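Local coordinates for alpha-glucosidase (Bacteroides thetaiotaomicron, PDB 5XFM), which probably hydrolyses beta-L-arabinopyranosides and alpha-galactosides, as a bifunctional glycoside hydrolase of family 97 with a bound calcium ion, at residues P237-V248 and F405-M413; I431-E442 and R481-F489. The protein carries 1 engineered substitution. All coordinates share one frame; numbering follows the deposited sequence.

Contact 1: residues P237-V248 and F405-M413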
loop_
_atom_site.group_PDB
_atom_site.type_symbol
_atom_site.label_atom_id
_atom_site.label_comp_id
_atom_site.label_asym_id
_atom_site.label_seq_id
_atom_site.Cartn_x
_atom_site.Cartn_y
_atom_site.Cartn_z
ATOM N N PRO A 237 14.660 9.655 -6.648
ATOM C CA PRO A 237 14.234 9.189 -7.976
ATOM C C PRO A 237 15.292 9.364 -9.064
ATOM O O PRO A 237 16.192 10.196 -8.940
ATOM C CB PRO A 237 12.995 10.050 -8.279
ATOM C CG PRO A 237 13.001 11.155 -7.263
ATOM C CD PRO A 237 13.699 10.608 -6.066
ATOM N N MET A 238 15.184 8.560 -10.120
ATOM C CA MET A 238 16.099 8.640 -11.248
ATOM C C MET A 238 15.784 9.842 -12.137
ATOM O O MET A 238 14.627 10.209 -12.301
ATOM C CB MET A 238 16.043 7.343 -12.054
ATOM C CG MET A 238 16.339 6.113 -11.211
ATOM S SD MET A 238 15.834 4.583 -12.006
ATOM C CE MET A 238 14.059 4.801 -12.067
ATOM N N ALA A 239 16.825 10.445 -12.703
ATOM C CA ALA A 239 16.683 11.624 -13.533
ATOM C C ALA A 239 15.818 11.362 -14.766
ATOM O O ALA A 239 15.118 12.251 -15.246
ATOM C CB ALA A 239 18.061 12.132 -13.953
ATOM N N GLU A 240 15.854 10.133 -15.264
ATOM C CA GLU A 240 15.115 9.791 -16.470
ATOM C C GLU A 240 13.609 9.669 -16.239
ATOM O O GLU A 240 12.856 9.538 -17.197
ATOM C CB GLU A 240 15.643 8.484 -17.075
ATOM C CG GLU A 240 17.065 8.560 -17.615
ATOM C CD GLU A 240 18.111 8.398 -16.524
ATOM O OE1 GLU A 240 17.727 8.164 -15.357
ATOM O OE2 GLU A 240 19.317 8.508 -16.836
ATOM N N GLU A 241 13.168 9.704 -14.982
ATOM C CA GLU A 241 11.737 9.609 -14.690
ATOM C C GLU A 241 11.003 10.869 -15.177
ATOM O O GLU A 241 11.638 11.886 -15.469
ATOM C CB GLU A 241 11.490 9.401 -13.195
ATOM C CG GLU A 241 11.895 8.026 -12.677
ATOM C CD GLU A 241 11.608 7.846 -11.189
ATOM O OE1 GLU A 241 10.423 7.920 -10.790
ATOM O OE2 GLU A 241 12.574 7.641 -10.418
ATOM N N ASN A 242 9.678 10.781 -15.300
ATOM C CA ASN A 242 8.862 11.899 -15.786
ATOM C C ASN A 242 9.336 12.355 -17.166
ATOM O O ASN A 242 9.273 13.545 -17.496
ATOM C CB ASN A 242 8.905 13.065 -14.792
ATOM C CG ASN A 242 7.726 14.006 -14.935
ATOM O OD1 ASN A 242 6.627 13.591 -15.300
ATOM N ND2 ASN A 242 7.953 15.286 -14.651
ATOM N N ASN A 243 9.851 11.398 -17.940
ATOM C CA ASN A 243 10.447 11.657 -19.252
ATOM C C ASN A 243 11.604 12.663 -19.205
ATOM O O ASN A 243 11.896 13.325 -20.194
ATOM C CB ASN A 243 9.385 12.138 -20.232
ATOM C CG ASN A 243 9.734 11.816 -21.667
ATOM O OD1 ASN A 243 10.438 10.843 -21.948
ATOM N ND2 ASN A 243 9.233 12.624 -22.587
ATOM N N GLY A 244 12.256 12.782 -18.051
ATOM C CA GLY A 244 13.364 13.710 -17.902
ATOM C C GLY A 244 12.950 15.113 -17.489
ATOM O O GLY A 244 13.780 16.022 -17.466
ATOM N N ASN A 245 11.669 15.302 -17.178
ATOM C CA ASN A 245 11.188 16.607 -16.709
ATOM C C ASN A 245 11.247 16.728 -15.191
ATOM O O ASN A 245 10.918 15.785 -14.475
ATOM C CB ASN A 245 9.754 16.855 -17.179
ATOM C CG ASN A 245 9.581 16.600 -18.662
ATOM O OD1 ASN A 245 10.111 17.331 -19.498
ATOM N ND2 ASN A 245 8.848 15.549 -18.994
ATOM N N GLY A 246 11.685 17.884 -14.702
ATOM C CA GLY A 246 11.793 18.098 -13.272
ATOM C C GLY A 246 13.098 17.561 -12.718
ATOM O O GLY A 246 13.617 16.560 -13.211
ATOM N N THR A 247 13.625 18.214 -11.687
ATOM C CA THR A 247 14.898 17.807 -11.093
ATOM C C THR A 247 14.706 16.703 -10.052
ATOM O O THR A 247 13.603 16.492 -9.550
ATOM C CB THR A 247 15.630 19.005 -10.438
ATOM O OG1 THR A 247 14.688 19.807 -9.722
ATOM C CG2 THR A 247 16.304 19.876 -11.490
ATOM N N VAL A 248 15.784 15.987 -9.751
ATOM C CA VAL A 248 15.757 14.877 -8.797
ATOM C C VAL A 248 15.770 15.319 -7.328
ATOM O O VAL A 248 14.982 14.837 -6.513
ATOM C CB VAL A 248 16.955 13.935 -9.036
ATOM C CG1 VAL A 248 17.154 12.986 -7.856
ATOM C CG2 VAL A 248 16.779 13.183 -10.336
ATOM N N PHE A 405 0.954 7.975 -13.856
ATOM C CA PHE A 405 1.756 9.108 -13.389
ATOM C C PHE A 405 3.225 9.010 -13.815
ATOM O O PHE A 405 3.679 7.972 -14.299
ATOM C CB PHE A 405 1.663 9.238 -11.875
ATOM C CG PHE A 405 0.348 9.785 -11.391
ATOM C CD1 PHE A 405 -0.744 8.941 -11.208
ATOM C CD2 PHE A 405 0.192 11.139 -11.133
ATOM C CE1 PHE A 405 -1.964 9.438 -10.753
ATOM C CE2 PHE A 405 -1.027 11.641 -10.680
ATOM C CZ PHE A 405 -2.106 10.791 -10.487
ATOM N N GLY A 406 3.958 10.105 -13.618
ATOM C CA GLY A 406 5.311 10.268 -14.134
ATOM C C GLY A 406 6.495 9.874 -13.261
ATOM O O GLY A 406 7.641 10.193 -13.578
ATOM N N GLY A 407 6.243 9.217 -12.138
ATOM C CA GLY A 407 7.341 8.738 -11.318
ATOM C C GLY A 407 7.370 9.343 -9.928
ATOM O O GLY A 407 6.344 9.790 -9.420
ATOM N N ASP A 408 8.547 9.387 -9.313
ATOM C CA ASP A 408 8.649 9.705 -7.893
ATOM C C ASP A 408 9.153 11.114 -7.626
ATOM O O ASP A 408 9.312 11.510 -6.472
ATOM C CB ASP A 408 9.572 8.687 -7.194
ATOM C CG ASP A 408 8.828 7.448 -6.699
ATOM O OD1 ASP A 408 7.582 7.476 -6.603
ATOM O OD2 ASP A 408 9.496 6.434 -6.395
ATOM N N LYS A 409 9.418 11.868 -8.686
ATOM C CA LYS A 409 9.925 13.221 -8.519
ATOM C C LYS A 409 8.924 14.114 -7.787
ATOM O O LYS A 409 7.709 13.917 -7.892
ATOM C CB LYS A 409 10.286 13.822 -9.869
ATOM C CG LYS A 409 11.542 13.238 -10.479
ATOM C CD LYS A 409 11.813 13.826 -11.853
ATOM C CE LYS A 409 13.190 13.428 -12.365
ATOM N NZ LYS A 409 13.345 13.786 -13.801
ATOM N N GLN A 410 9.454 15.107 -7.075
ATOM C CA GLN A 410 8.658 16.024 -6.272
ATOM C C GLN A 410 7.568 16.720 -7.110
ATOM O O GLN A 410 6.491 17.006 -6.611
ATOM C CB GLN A 410 9.584 17.048 -5.585
ATOM C CG GLN A 410 8.856 18.173 -4.848
ATOM C CD GLN A 410 9.758 18.986 -3.936
ATOM O OE1 GLN A 410 10.936 19.192 -4.221
ATOM N NE2 GLN A 410 9.188 19.496 -2.850
ATOM N N GLU A 411 7.868 16.988 -8.375
ATOM C CA GLU A 411 6.913 17.512 -9.363
ATOM C C GLU A 411 5.650 16.626 -9.482
ATOM O O GLU A 411 4.502 17.107 -9.605
ATOM C CB GLU A 411 7.633 17.642 -10.711
ATOM C CG GLU A 411 6.802 18.090 -11.884
ATOM C CD GLU A 411 7.669 18.596 -13.029
ATOM O OE1 GLU A 411 8.635 19.344 -12.753
ATOM O OE2 GLU A 411 7.391 18.241 -14.196
ATOM N N THR A 412 5.874 15.321 -9.428
ATOM C CA THR A 412 4.796 14.363 -9.514
ATOM C C THR A 412 4.035 14.335 -8.201
ATOM O O THR A 412 2.804 14.230 -8.193
ATOM C CB THR A 412 5.313 12.953 -9.868
ATOM O OG1 THR A 412 6.271 13.053 -10.925
ATOM C CG2 THR A 412 4.163 12.052 -10.318
ATOM N N MET A 413 4.763 14.422 -7.088
ATOM C CA MET A 413 4.133 14.536 -5.770
ATOM C C MET A 413 3.192 15.742 -5.742
ATOM O O MET A 413 2.055 15.664 -5.239
ATOM C CB MET A 413 5.185 14.666 -4.662
ATOM C CG MET A 413 6.155 13.494 -4.565
ATOM S SD MET A 413 5.307 11.921 -4.320
ATOM C CE MET A 413 5.559 11.191 -5.937
HETATM O O HOH W 1 11.002 17.321 -9.344
#
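Lys409 pushes its ammonium group into the loop 237-248, where four backbone carbonyls share its three N-H. Lys409 NZ lies 2.8 Å from both Ala239 O and Gly246 O, with longer bonds to the O atoms of Glu241 and Asn245. With CG anti to the carbonyl carbon (chi1 -73°) and the chain straight beyond it, Lys409 runs past Pro237 CG and Val248 CG2 before its tip reaches the oxygens. At Asn245 O, NZ stands above the carbonyl plane; Asn242 ND2 takes the opposite face, 3.0 Å from that oxygen. The same ND2 makes a weak bond to Glu411 OE2, amide and carboxylate planes nearly perpendicular, and Tyr367 OH also binds this carboxylate oxygen. A water joins Thr247 O to Glu411 N, the latter bond long. Glu241 bridges differently: OE1 accepts Asp408 N at 2.8 Å on the syn side but tilted well out of the carboxylate plane, while OE2 takes Met238 N of its own loop. Pro237 CB packs on Asp408 CB at 3.8 Å. Behind this, Tyr173 and Thr436 hydrogen-bond the Asp408 carboxylate. A loop of the N-terminal, mutarotase-like beta domain is thus clasped to the turn between strand 399-403 and helix 410-425 of the TIM barrel.

Contact 2: residues I431-E442 and R481-F489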
loop_
_atom_site.group_PDB
_atom_site.type_symbol
_atom_site.label_atom_id
_atom_site.label_comp_id
_atom_site.label_asym_id
_atom_site.label_seq_id
_atom_site.Cartn_x
_atom_site.Cartn_y
_atom_site.Cartn_z
ATOM N N ILE A 431 -9.041 7.403 -6.627
ATOM C CA ILE A 431 -8.195 6.216 -6.732
ATOM C C ILE A 431 -7.009 6.526 -7.636
ATOM O O ILE A 431 -7.189 7.148 -8.683
ATOM C CB ILE A 431 -8.951 5.004 -7.317
ATOM C CG1 ILE A 431 -10.110 4.583 -6.419
ATOM C CG2 ILE A 431 -8.007 3.831 -7.531
ATOM C CD1 ILE A 431 -10.968 3.499 -7.028
ATOM N N PHE A 432 -5.805 6.117 -7.242
ATOM C CA PHE A 432 -4.658 6.238 -8.139
ATOM C C PHE A 432 -4.268 4.897 -8.746
ATOM O O PHE A 432 -4.296 3.866 -8.075
ATOM C CB PHE A 432 -3.446 6.828 -7.428
ATOM C CG PHE A 432 -3.615 8.257 -7.041
ATOM C CD1 PHE A 432 -4.065 9.188 -7.963
ATOM C CD2 PHE A 432 -3.315 8.680 -5.759
ATOM C CE1 PHE A 432 -4.219 10.506 -7.608
ATOM C CE2 PHE A 432 -3.468 10.002 -5.402
ATOM C CZ PHE A 432 -3.919 10.914 -6.325
ATOM N N HIS A 433 -3.900 4.930 -10.022
ATOM C CA HIS A 433 -3.354 3.770 -10.717
ATOM C C HIS A 433 -2.105 4.181 -11.489
ATOM O O HIS A 433 -1.873 5.372 -11.712
ATOM C CB HIS A 433 -4.388 3.158 -11.662
ATOM C CG HIS A 433 -5.208 2.072 -11.039
ATOM N ND1 HIS A 433 -5.224 0.782 -11.525
ATOM C CD2 HIS A 433 -6.040 2.081 -9.973
ATOM C CE1 HIS A 433 -6.024 0.043 -10.779
ATOM N NE2 HIS A 433 -6.533 0.809 -9.829
ATOM N N GLY A 434 -1.306 3.195 -11.891
ATOM C CA GLY A 434 -0.079 3.442 -12.634
ATOM C C GLY A 434 0.772 4.398 -11.845
ATOM O O GLY A 434 1.304 5.368 -12.385
ATOM N N CYS A 435 0.915 4.092 -10.560
ATOM C CA CYS A 435 1.273 5.099 -9.570
ATOM C C CYS A 435 2.301 4.614 -8.568
ATOM O O CYS A 435 2.714 3.448 -8.576
ATOM C CB CYS A 435 0.017 5.547 -8.813
ATOM S SG CYS A 435 -0.807 4.194 -7.906
ATOM N N THR A 436 2.704 5.526 -7.695
ATOM C CA THR A 436 3.657 5.200 -6.660
ATOM C C THR A 436 2.953 4.684 -5.416
ATOM O O THR A 436 1.727 4.800 -5.288
ATOM C CB THR A 436 4.505 6.411 -6.296
ATOM O OG1 THR A 436 5.591 6.012 -5.448
ATOM C CG2 THR A 436 3.658 7.488 -5.610
ATOM N N LEU A 437 3.743 4.123 -4.503
ATOM C CA LEU A 437 3.242 3.626 -3.231
ATOM C C LEU A 437 2.625 4.767 -2.432
ATOM O O LEU A 437 3.176 5.866 -2.412
ATOM C CB LEU A 437 4.377 2.981 -2.428
ATOM C CG LEU A 437 4.041 2.362 -1.072
ATOM C CD1 LEU A 437 3.418 1.000 -1.309
ATOM C CD2 LEU A 437 5.265 2.247 -0.155
ATOM N N PRO A 438 1.468 4.521 -1.787
ATOM C CA PRO A 438 0.880 5.521 -0.890
ATOM C C PRO A 438 1.713 5.625 0.381
ATOM O O PRO A 438 2.191 4.611 0.890
ATOM C CB PRO A 438 -0.514 4.962 -0.602
ATOM C CG PRO A 438 -0.340 3.485 -0.737
ATOM C CD PRO A 438 0.641 3.303 -1.861
ATOM N N ARG A 439 1.921 6.837 0.872
ATOM C CA ARG A 439 2.800 7.010 2.018
ATOM C C ARG A 439 2.059 7.668 3.182
ATOM O O ARG A 439 2.286 8.840 3.495
ATOM C CB ARG A 439 4.029 7.812 1.593
ATOM C CG ARG A 439 5.106 6.944 0.932
ATOM C CD ARG A 439 5.687 7.658 -0.275
ATOM N NE ARG A 439 6.879 7.033 -0.849
ATOM C CZ ARG A 439 6.915 6.424 -2.032
ATOM N NH1 ARG A 439 5.816 6.325 -2.767
ATOM N NH2 ARG A 439 8.051 5.908 -2.480
ATOM N N GLY A 440 1.165 6.908 3.813
ATOM C CA GLY A 440 0.347 7.439 4.885
ATOM C C GLY A 440 -0.773 8.305 4.333
ATOM O O GLY A 440 -1.316 9.157 5.037
ATOM N N TRP A 441 -1.116 8.096 3.065
ATOM C CA TRP A 441 -2.017 9.008 2.368
ATOM C C TRP A 441 -3.485 8.999 2.840
ATOM O O TRP A 441 -4.170 10.015 2.698
ATOM C CB TRP A 441 -1.946 8.733 0.857
ATOM C CG TRP A 441 -0.669 9.262 0.241
ATOM C CD1 TRP A 441 0.408 9.774 0.911
ATOM C CD2 TRP A 441 -0.364 9.380 -1.155
ATOM N NE1 TRP A 441 1.369 10.181 0.021
ATOM C CE2 TRP A 441 0.923 9.951 -1.254
ATOM C CE3 TRP A 441 -1.048 9.053 -2.333
ATOM C CZ2 TRP A 441 1.539 10.202 -2.481
ATOM C CZ3 TRP A 441 -0.436 9.304 -3.551
ATOM C CH2 TRP A 441 0.846 9.871 -3.616
ATOM N N GLU A 442 -3.952 7.902 3.439
ATOM C CA GLU A 442 -5.323 7.848 3.963
ATOM C C GLU A 442 -5.548 8.901 5.052
ATOM O O GLU A 442 -6.587 9.569 5.087
ATOM C CB GLU A 442 -5.642 6.459 4.539
ATOM C CG GLU A 442 -5.740 5.312 3.524
ATOM C CD GLU A 442 -4.426 4.575 3.326
ATOM O OE1 GLU A 442 -3.367 5.146 3.671
ATOM O OE2 GLU A 442 -4.455 3.419 2.843
ATOM N N ARG A 481 3.163 -5.117 0.650
ATOM C CA ARG A 481 2.575 -3.973 -0.054
ATOM C C ARG A 481 1.352 -3.397 0.659
ATOM O O ARG A 481 1.247 -2.187 0.843
ATOM C CB ARG A 481 2.196 -4.355 -1.490
ATOM C CG ARG A 481 1.229 -3.380 -2.178
ATOM C CD ARG A 481 1.785 -1.958 -2.315
ATOM N NE ARG A 481 0.809 -1.083 -2.964
ATOM C CZ ARG A 481 -0.199 -0.484 -2.338
ATOM N NH1 ARG A 481 -0.352 -0.625 -1.026
ATOM N NH2 ARG A 481 -1.052 0.269 -3.024
ATOM N N ASN A 482 0.440 -4.271 1.061
ATOM C CA ASN A 482 -0.852 -3.844 1.579
ATOM C C ASN A 482 -0.815 -3.457 3.068
ATOM O O ASN A 482 -1.702 -2.745 3.556
ATOM C CB ASN A 482 -1.883 -4.950 1.299
ATOM C CG ASN A 482 -3.315 -4.473 1.424
ATOM O OD1 ASN A 482 -4.212 -5.255 1.727
ATOM N ND2 ASN A 482 -3.536 -3.183 1.195
ATOM N N THR A 483 0.218 -3.897 3.788
ATOM C CA THR A 483 0.331 -3.601 5.218
ATOM C C THR A 483 0.599 -2.116 5.488
ATOM O O THR A 483 0.264 -1.609 6.555
ATOM C CB THR A 483 1.448 -4.458 5.904
ATOM O OG1 THR A 483 1.189 -4.563 7.304
ATOM C CG2 THR A 483 2.838 -3.861 5.709
ATOM N N VAL A 484 1.218 -1.419 4.543
ATOM C CA VAL A 484 1.491 0.002 4.740
ATOM C C VAL A 484 0.457 0.901 4.073
ATOM O O VAL A 484 0.549 2.125 4.172
ATOM C CB VAL A 484 2.886 0.401 4.202
ATOM C CG1 VAL A 484 3.980 -0.413 4.887
ATOM C CG2 VAL A 484 2.941 0.225 2.699
ATOM N N GLY A 485 -0.520 0.315 3.386
ATOM C CA GLY A 485 -1.513 1.136 2.718
ATOM C C GLY A 485 -2.524 0.436 1.831
ATOM O O GLY A 485 -2.333 -0.719 1.431
ATOM N N SER A 486 -3.595 1.161 1.508
ATOM C CA SER A 486 -4.665 0.649 0.659
ATOM C C SER A 486 -4.137 0.160 -0.674
ATOM O O SER A 486 -3.341 0.834 -1.332
ATOM C CB SER A 486 -5.733 1.719 0.420
ATOM O OG SER A 486 -6.430 2.037 1.602
ATOM N N MET A 487 -4.606 -1.015 -1.071
ATOM C CA MET A 487 -4.198 -1.639 -2.322
ATOM C C MET A 487 -5.412 -1.959 -3.192
ATOM O O MET A 487 -6.188 -2.862 -2.876
ATOM C CB MET A 487 -3.401 -2.908 -2.033
ATOM C CG MET A 487 -2.816 -3.589 -3.244
ATOM S SD MET A 487 -1.873 -5.036 -2.738
ATOM C CE MET A 487 -3.172 -6.091 -2.094
ATOM N N GLU A 488 -5.586 -1.203 -4.270
ATOM C CA GLU A 488 -6.727 -1.396 -5.165
ATOM C C GLU A 488 -6.389 -2.488 -6.165
ATOM O O GLU A 488 -5.900 -2.214 -7.263
ATOM C CB GLU A 488 -7.085 -0.100 -5.895
ATOM C CG GLU A 488 -8.490 0.387 -5.596
ATOM C CD GLU A 488 -9.559 -0.315 -6.434
ATOM O OE1 GLU A 488 -9.258 -0.739 -7.569
ATOM O OE2 GLU A 488 -10.700 -0.466 -5.949
ATOM N N PHE A 489 -6.637 -3.732 -5.771
ATOM C CA PHE A 489 -6.119 -4.883 -6.502
ATOM C C PHE A 489 -7.052 -5.347 -7.625
ATOM O O PHE A 489 -6.598 -5.895 -8.629
ATOM C CB PHE A 489 -5.849 -6.036 -5.525
ATOM C CG PHE A 489 -5.212 -7.238 -6.163
ATOM C CD1 PHE A 489 -3.843 -7.285 -6.370
ATOM C CD2 PHE A 489 -5.983 -8.321 -6.555
ATOM C CE1 PHE A 489 -3.249 -8.391 -6.961
ATOM C CE2 PHE A 489 -5.399 -9.427 -7.146
ATOM C CZ PHE A 489 -4.027 -9.462 -7.346
HETATM O O HOH W 2 -0.629 4.723 3.219
#
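The loops after barrel strand 429-432 and helix 470-474 meet in the buried interior of the TIM-barrel domain, one end reaching the calcium site; Glu442 and Ser486 make the polar join at the other. Glu442 OE2 accepts twice from Ser486: the backbone N comes in at 2.8 Å, nearly in line with the C-O bond, and OG donates at 2.7 Å to the anti lone pair. The other oxygen, OE1, is bound by Trp279 and by a water that also links Gly440 N and Val484 O, fixing the carboxylate at both ends. Pro438 CD, joined by Leu437 CD1, lies over one face of the Arg481 guanidinium toward its rim, 3.7 Å from NH2, with Met487 CB against the rim of the other. Arg481 NH2 donates to Ser486 O at 2.9 Å, near the guanidinium plane, and also to Glu452 O. Leu437 CD1 packs on Arg481 CD at 3.5 Å and on Val484 CG2 at 4.1 Å. Ile431 CG2 touches Glu488 CG, and Glu488 OE1 sits at the edge of the His433 ring, 3.9 Å from NE2. The His433 side chain is about 4 Å from the calcium ion, whose ligands include Glu174, Glu452 and Glu458, a metal site among beta/alpha-barrel loops.

Overall arrangement
Contact 1 is partly buried, about 20 Å from the centre of the chain, and joins two domains; contact 2 is wholly buried near that centre, with both segments in the barrel. Their chemistry follows: in contact 1 a lysine is gripped largely by backbone carbonyls of an irregular loop, whereas in contact 2 a carboxylate takes two donors and an arginine is flanked by apolar groups. Their centres are 19 Å apart, yet they touch. Besides the Asp408-Thr436 pair, Phe405 N lies 3.0 Å from Gly434 O, probably hydrogen-bonded, and the Phe405 and Phe432 rings meet at about 90°. Segments 405-413 and 431-442 include the start of helix 410-425 and the end of strand 429-432, consecutive elements whose adjoining loops touch.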